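Local coordinates for protein putative acetyl transferase (Pyrococcus furiosus, PDB 1VKC) that probably transfers an acyl group, such as acetyl from acetyl-CoA, to a still unidentified acceptor, as a member of the GNAT acetyltransferase family, at residues Y11-G16 and G109-R114. Sequence-based numbering, arbitrary orientation.
Sequences YTIVDG and GSALLR
Ala-111 offers its single methyl group to two side chains of strand 11-15 at once, a compact example of a small helix residue facing two larger side chains of a strand. The hydroxyl end of Tyr-11 makes the nearer of the two contacts, OH lying 3.4 Å from Ala-111 CB. That methyl sits at the rim of the phenol, near the ring plane, so the helix meets an edge of the aromatic group and not a face. CG of the tyrosine occupies the cleft flanked by its own backbone N and C (chi1 78°), which sends the ring out from the strand until its hydroxyl end meets the helix; CG1 of Ile-13 also lies in the ring plane at the edge. Ile-13 meets the same methyl through the end of its longer branch: CD1 comes within 3.6 Å of Ala-111 CB and rests near the start of the next peptide, 4.0 Å from Leu-112 N. The nearly extended chi2 of 170° carries CD1 forward to the helix, while the shorter branch, CG2, meets CD2 of Leu-112 at 4.2 Å. Strand 11-15 is the outermost strand at one side of the mixed sheet of this GNAT fold, and helix 108-122 packs against one face of the sheet after strand 90-99; in GNAT enzymes the helix in this place typically begins at the loop that receives the pyrophosphate of acetyl-CoA. The two short segments run at 30° to each other, their axes 9.9 Å apart. Leu-112 also touches Val-77 of strand 73-83, whereas Tyr-11 leans on Leu-74 and Ile-108, and Ile-13 on Phe-64 and Lys-115. Thr-12 and Val-14 tie the strand to strand 60-68 through backbone hydrogen bonds with Leu-67 and Val-65.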
loop_
_atom_site.group_PDB
_atom_site.type_symbol
_atom_site.label_atom_id
_atom_site.label_comp_id
_atom_site.label_asym_id
_atom_site.label_seq_id
_atom_site.Cartn_x
_atom_site.Cartn_y
_atom_site.Cartn_z
ATOM N N TYR A 11 7.167 17.974 15.874
ATOM C CA TYR A 11 8.050 17.346 14.881
ATOM C C TYR A 11 9.266 18.201 14.521
ATOM O O TYR A 11 9.250 19.421 14.671
ATOM C CB TYR A 11 7.265 16.996 13.606
ATOM C CG TYR A 11 7.008 18.172 12.701
ATOM C CD1 TYR A 11 7.933 18.535 11.717
ATOM C CD2 TYR A 11 5.846 18.925 12.820
ATOM C CE1 TYR A 11 7.705 19.623 10.885
ATOM C CE2 TYR A 11 5.609 20.015 11.995
ATOM C CZ TYR A 11 6.541 20.355 11.028
ATOM O OH TYR A 11 6.312 21.432 10.208
ATOM N N THR A 12 10.308 17.531 14.031
ATOM C CA THR A 12 11.542 18.179 13.579
ATOM C C THR A 12 11.838 17.772 12.146
ATOM O O THR A 12 11.411 16.707 11.705
ATOM C CB THR A 12 12.734 17.781 14.476
ATOM O OG1 THR A 12 13.934 18.406 13.997
ATOM C CG2 THR A 12 13.050 16.281 14.383
ATOM N N ILE A 13 12.571 18.625 11.433
ATOM C CA ILE A 13 13.030 18.336 10.071
ATOM C C ILE A 13 14.542 18.265 10.095
ATOM O O ILE A 13 15.207 19.225 10.492
ATOM C CB ILE A 13 12.563 19.413 9.061
ATOM C CG1 ILE A 13 11.043 19.425 8.965
ATOM C CG2 ILE A 13 13.186 19.146 7.660
ATOM C CD1 ILE A 13 10.484 20.594 8.183
ATOM N N VAL A 14 15.067 17.126 9.660
ATOM C CA VAL A 14 16.495 16.830 9.696
ATOM C C VAL A 14 16.872 16.161 8.394
ATOM O O VAL A 14 15.990 15.723 7.636
ATOM C CB VAL A 14 16.827 15.858 10.885
ATOM C CG1 VAL A 14 16.436 16.472 12.231
ATOM C CG2 VAL A 14 16.117 14.520 10.728
ATOM N N ASP A 15 18.171 16.035 8.136
ATOM C CA ASP A 15 18.639 15.266 6.985
ATOM C C ASP A 15 18.154 13.820 7.091
ATOM O O ASP A 15 18.095 13.242 8.188
ATOM C CB ASP A 15 20.153 15.311 6.874
ATOM C CG ASP A 15 20.657 14.544 5.702
ATOM O OD1 ASP A 15 21.004 13.373 5.886
ATOM O OD2 ASP A 15 20.726 15.013 4.549
ATOM N N GLY A 16 17.802 13.241 5.950
ATOM C CA GLY A 16 17.127 11.971 5.919
ATOM C C GLY A 16 17.933 10.844 5.326
ATOM O O GLY A 16 17.374 9.805 5.007
ATOM N N GLY A 109 4.150 19.191 5.060
ATOM C CA GLY A 109 4.465 19.245 3.622
ATOM C C GLY A 109 4.972 20.622 3.228
ATOM O O GLY A 109 5.997 20.771 2.517
ATOM N N SER A 110 4.295 21.631 3.730
ATOM C CA SER A 110 4.687 23.009 3.489
ATOM C C SER A 110 6.088 23.285 4.024
ATOM O O SER A 110 6.907 23.873 3.326
ATOM C CB SER A 110 3.643 23.963 4.081
ATOM O OG SER A 110 3.786 25.230 3.524
ATOM N N ALA A 111 6.376 22.797 5.239
ATOM C CA ALA A 111 7.670 22.987 5.878
ATOM C C ALA A 111 8.807 22.235 5.170
ATOM O O ALA A 111 9.929 22.753 5.061
ATOM C CB ALA A 111 7.595 22.561 7.325
ATOM N N LEU A 112 8.511 21.015 4.701
ATOM C CA LEU A 112 9.481 20.195 3.973
ATOM C C LEU A 112 9.893 20.900 2.692
ATOM O O LEU A 112 11.079 20.979 2.367
ATOM C CB LEU A 112 8.902 18.797 3.679
ATOM C CG LEU A 112 8.914 17.807 4.866
ATOM C CD1 LEU A 112 7.984 16.624 4.611
ATOM C CD2 LEU A 112 10.336 17.320 5.151
ATOM N N LEU A 113 8.919 21.440 1.972
ATOM C CA LEU A 113 9.205 22.181 0.740
ATOM C C LEU A 113 10.024 23.457 0.993
ATOM O O LEU A 113 10.921 23.785 0.220
ATOM C CB LEU A 113 7.915 22.525 0.010
ATOM C CG LEU A 113 8.094 23.134 -1.397
ATOM C CD1 LEU A 113 8.924 22.237 -2.263
ATOM C CD2 LEU A 113 6.762 23.397 -2.056
ATOM N N ARG A 114 9.720 24.182 2.065
ATOM C CA ARG A 114 10.538 25.360 2.413
ATOM C C ARG A 114 11.976 24.946 2.663
ATOM O O ARG A 114 12.913 25.611 2.213
ATOM C CB ARG A 114 9.995 26.086 3.656
ATOM C CG ARG A 114 8.810 26.922 3.399
ATOM C CD ARG A 114 8.555 27.963 4.513
ATOM N NE ARG A 114 8.256 27.301 5.772
ATOM C CZ ARG A 114 7.039 26.919 6.150
ATOM N NH1 ARG A 114 6.882 26.318 7.284
ATOM N NH2 ARG A 114 5.992 27.117 5.375
#